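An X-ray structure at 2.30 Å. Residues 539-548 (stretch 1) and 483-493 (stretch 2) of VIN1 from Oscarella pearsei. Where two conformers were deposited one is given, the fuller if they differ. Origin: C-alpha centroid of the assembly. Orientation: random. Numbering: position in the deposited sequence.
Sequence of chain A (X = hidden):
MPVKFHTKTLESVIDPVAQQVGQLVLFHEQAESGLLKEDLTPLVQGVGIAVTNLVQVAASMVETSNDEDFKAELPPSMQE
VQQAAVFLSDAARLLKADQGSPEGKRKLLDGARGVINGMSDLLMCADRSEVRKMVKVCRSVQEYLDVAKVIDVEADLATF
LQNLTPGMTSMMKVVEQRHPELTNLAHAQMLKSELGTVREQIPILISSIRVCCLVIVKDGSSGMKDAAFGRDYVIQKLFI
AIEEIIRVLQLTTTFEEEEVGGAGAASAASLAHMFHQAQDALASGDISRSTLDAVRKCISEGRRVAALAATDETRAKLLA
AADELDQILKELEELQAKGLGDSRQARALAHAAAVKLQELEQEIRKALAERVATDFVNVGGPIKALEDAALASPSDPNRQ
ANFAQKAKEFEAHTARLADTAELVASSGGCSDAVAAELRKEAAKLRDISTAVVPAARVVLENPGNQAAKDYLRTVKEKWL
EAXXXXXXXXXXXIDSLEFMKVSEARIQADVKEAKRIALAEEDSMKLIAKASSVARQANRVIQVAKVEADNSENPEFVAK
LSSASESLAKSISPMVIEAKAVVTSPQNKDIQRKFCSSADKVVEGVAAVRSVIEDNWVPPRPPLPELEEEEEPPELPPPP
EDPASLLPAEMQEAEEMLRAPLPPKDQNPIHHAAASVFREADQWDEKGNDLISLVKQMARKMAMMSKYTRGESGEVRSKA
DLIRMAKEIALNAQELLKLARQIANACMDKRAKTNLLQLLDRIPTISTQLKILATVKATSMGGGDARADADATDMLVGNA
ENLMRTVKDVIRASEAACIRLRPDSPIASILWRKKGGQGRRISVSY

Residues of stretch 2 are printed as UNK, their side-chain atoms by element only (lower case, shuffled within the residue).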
# COMPACT_ATOMS: atom_id res chain seq x y z
N ASN A 539 13.36 -2.70 26.48
CA ASN A 539 13.65 -3.39 25.23
C ASN A 539 12.72 -2.95 24.11
O ASN A 539 13.12 -2.94 22.94
CB ASN A 539 13.58 -4.91 25.44
CG ASN A 539 14.95 -5.54 25.52
OD1 ASN A 539 15.60 -5.79 24.51
ND2 ASN A 539 15.41 -5.80 26.74
N ARG A 540 11.48 -2.58 24.44
CA ARG A 540 10.61 -1.99 23.44
C ARG A 540 11.15 -0.65 22.96
O ARG A 540 11.05 -0.32 21.77
CB ARG A 540 9.19 -1.85 23.99
CG ARG A 540 8.39 -3.14 23.94
CD ARG A 540 8.10 -3.51 22.50
NE ARG A 540 7.22 -2.53 21.88
CZ ARG A 540 7.22 -2.23 20.58
NH1 ARG A 540 8.07 -2.83 19.76
NH2 ARG A 540 6.38 -1.32 20.11
N VAL A 541 11.73 0.13 23.87
CA VAL A 541 12.40 1.36 23.45
C VAL A 541 13.55 1.04 22.50
O VAL A 541 13.76 1.74 21.50
CB VAL A 541 12.89 2.15 24.69
CG1 VAL A 541 13.85 3.25 24.28
CG2 VAL A 541 11.71 2.71 25.46
N ILE A 542 14.28 -0.04 22.78
CA ILE A 542 15.36 -0.47 21.90
C ILE A 542 14.82 -0.79 20.51
O ILE A 542 15.38 -0.35 19.50
CB ILE A 542 16.10 -1.68 22.50
CG1 ILE A 542 16.67 -1.34 23.88
CG2 ILE A 542 17.20 -2.15 21.56
CD1 ILE A 542 17.78 -0.33 23.83
N GLN A 543 13.73 -1.56 20.44
CA GLN A 543 13.20 -1.97 19.15
C GLN A 543 12.69 -0.77 18.35
O GLN A 543 13.00 -0.64 17.16
CB GLN A 543 12.07 -2.99 19.35
CG GLN A 543 12.51 -4.28 20.00
CD GLN A 543 11.36 -5.24 20.20
OE1 GLN A 543 10.33 -5.14 19.53
NE2 GLN A 543 11.52 -6.18 21.13
N VAL A 544 11.91 0.10 18.98
CA VAL A 544 11.42 1.28 18.28
C VAL A 544 12.58 2.14 17.80
O VAL A 544 12.56 2.69 16.69
CB VAL A 544 10.44 2.07 19.17
CG1 VAL A 544 10.03 3.37 18.49
CG2 VAL A 544 9.21 1.22 19.46
N ALA A 545 13.63 2.26 18.62
CA ALA A 545 14.82 2.97 18.18
C ALA A 545 15.46 2.29 16.98
O ALA A 545 16.00 2.96 16.09
CB ALA A 545 15.83 3.09 19.33
N LYS A 546 15.41 0.96 16.92
CA LYS A 546 15.95 0.23 15.77
C LYS A 546 15.16 0.55 14.51
O LYS A 546 15.74 0.81 13.45
CB LYS A 546 15.94 -1.27 16.06
CG LYS A 546 16.03 -2.17 14.83
CD LYS A 546 17.40 -2.11 14.19
CE LYS A 546 17.54 -3.18 13.11
NZ LYS A 546 18.84 -3.10 12.39
N VAL A 547 13.83 0.54 14.60
CA VAL A 547 13.00 0.89 13.45
C VAL A 547 13.28 2.33 13.00
O VAL A 547 13.40 2.61 11.81
CB VAL A 547 11.51 0.68 13.77
CG1 VAL A 547 10.63 1.43 12.77
CG2 VAL A 547 11.18 -0.80 13.77
N GLU A 548 13.40 3.25 13.96
CA GLU A 548 13.64 4.65 13.60
C GLU A 548 15.01 4.83 12.96
O GLU A 548 15.16 5.64 12.03
CB GLU A 548 13.50 5.54 14.82
CG GLU A 548 12.40 6.58 14.69
CD GLU A 548 12.61 7.51 13.51
OE1 GLU A 548 13.46 8.42 13.62
OE2 GLU A 548 11.92 7.33 12.49
N UNK A 483 3.02 -11.59 14.31
CA UNK A 483 2.83 -10.54 15.31
C UNK A 483 4.02 -9.58 15.35
O UNK A 483 3.84 -8.38 15.55
c UNK A 483 2.60 -11.17 16.68
N UNK A 484 5.23 -10.10 15.17
CA UNK A 484 6.41 -9.24 15.19
C UNK A 484 6.48 -8.36 13.95
O UNK A 484 6.86 -7.18 14.04
c UNK A 484 8.62 -9.37 17.59
o UNK A 484 8.63 -8.20 17.13
o UNK A 484 9.10 -9.64 18.71
c UNK A 484 7.68 -10.07 15.33
c UNK A 484 8.01 -10.49 16.77
N UNK A 485 6.13 -8.90 12.78
CA UNK A 485 6.12 -8.06 11.58
C UNK A 485 5.04 -6.99 11.66
O UNK A 485 5.29 -5.82 11.33
c UNK A 485 5.93 -8.93 10.33
o UNK A 485 4.64 -9.51 10.32
N UNK A 486 3.84 -7.37 12.11
CA UNK A 486 2.79 -6.37 12.33
C UNK A 486 3.26 -5.31 13.32
O UNK A 486 2.96 -4.12 13.15
c UNK A 486 1.52 -7.05 12.83
c UNK A 486 0.28 -6.17 12.72
c UNK A 486 -0.61 -6.52 15.31
s UNK A 486 -1.13 -6.83 13.63
N UNK A 487 4.00 -5.73 14.35
CA UNK A 487 4.56 -4.76 15.28
C UNK A 487 5.56 -3.83 14.63
O UNK A 487 5.64 -2.65 14.97
N UNK A 488 6.35 -4.34 13.68
CA UNK A 488 7.27 -3.48 12.94
C UNK A 488 6.52 -2.44 12.12
O UNK A 488 6.93 -1.28 12.06
n UNK A 488 9.48 -8.30 10.01
c UNK A 488 8.18 -4.32 12.03
c UNK A 488 9.50 -4.72 12.66
c UNK A 488 10.02 -7.46 10.89
n UNK A 488 10.64 -7.93 11.96
c UNK A 488 10.49 -5.14 11.58
n UNK A 488 9.94 -6.15 10.68
N UNK A 489 5.43 -2.84 11.48
CA UNK A 489 4.64 -1.86 10.72
C UNK A 489 4.03 -0.81 11.65
O UNK A 489 4.08 0.39 11.36
o UNK A 489 4.11 -3.49 9.00
c UNK A 489 3.55 -2.57 9.92
N UNK A 490 3.47 -1.26 12.78
CA UNK A 490 2.88 -0.33 13.74
C UNK A 490 3.92 0.67 14.22
O UNK A 490 3.67 1.89 14.26
c UNK A 490 0.95 -1.76 14.45
c UNK A 490 2.24 -1.10 14.90
c UNK A 490 1.98 -0.17 16.07
N UNK A 491 5.11 0.18 14.58
CA UNK A 491 6.18 1.09 14.99
C UNK A 491 6.60 2.01 13.84
O UNK A 491 7.03 3.14 14.09
c UNK A 491 7.08 -0.51 16.74
o UNK A 491 7.84 -1.44 17.05
o UNK A 491 6.07 -0.21 17.41
c UNK A 491 7.39 0.30 15.49
N UNK A 492 6.48 1.54 12.60
CA UNK A 492 6.82 2.40 11.47
C UNK A 492 5.86 3.56 11.31
O UNK A 492 6.27 4.67 10.96
N UNK A 493 4.57 3.33 11.57
CA UNK A 493 3.59 4.41 11.43
C UNK A 493 3.65 5.35 12.63
O UNK A 493 3.59 6.58 12.47
c UNK A 493 2.18 3.83 11.24
c UNK A 493 2.11 3.03 9.95
c UNK A 493 1.14 4.94 11.25

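Stretch 2 is a helical segment that crosses the helix of stretch 1 at 69°, with the axes approaching to 9.5 Å. At position 483 the side chain is a single carbon, out of reach of stretch 1, which identifies A483. Position 484 carries three carbons in a chain, the third bearing two oxygens, one of which nears Q543: a carboxylate after two methylenes, hence E484. Its CA-to-CB bond points sideways, but the end of the side chain comes nearer, and E484 OE1 lies 4.2 Å from Q543 OE1, an approach at the margin without a hydrogen bond. Position 485 has one carbon followed by one oxygen, out of reach of stretch 1; this is S485. At position 486 an unbranched chain of two carbons, a sulfur and a terminal carbon is unmistakably M486, also remote from the partner helix.

Position 487 has no side-chain atoms and is G487. A CB here would point toward stretch 1 and would have room, its ideal position lying 5.1 Å from R540 NH1. Position 488 has three carbons, one of them near V547, then a nitrogen, and a carbon carrying two further nitrogens, the guanidinium of R488. Its contact is aliphatic: R488 CG lies 4.4 Å from V547 CG2. One carbon and one oxygen at position 489 give S489, whose CA-to-CB bond points away from stretch 1. Position 490 has one carbon carrying two others, the beta-branched pattern of V490, with no contact across the interface.

At position 491 there are two carbons, the second bearing two oxygens; the CA-to-CB bond points toward stretch 1, and the oxygens meet the guanidinium of R540. The short carboxylate is D491. Position 492 lacks side-chain atoms, and its CA lies 4.1 Å from V547 CG1; it is G492. An ideal CB here would be crowded by S489 O at 3.2 Å. Position 493 again shows one carbon carrying two, V493, out of reach of stretch 1.

The contact is organised around D491, the residue most covered by the opposing helix. The CA-to-CB bond of R540 points sideways, but the end of its side chain comes nearer, and its guanidinium presents an edge to the carboxylate. R540 NH2 donates to D491 OD1 at 2.9 Å and R540 NH1 to D491 OD2 at 3.1 Å, making a two-pronged salt bridge. R540 NH1 also donates to Q543 OE1 at 3.2 Å, tying the arginine to its own helix. V544 CG2 packs 3.8 Å from D491 OD2, while the CA-to-CB bond of V547 points toward stretch 2 and its side chain contacts R488, D491 and G492. A buried ionic pair is thus accompanied by valine contacts, within a modest buried surface of 283 Å².

Stretch 2, residues 483-493: AESMGRSVDGV
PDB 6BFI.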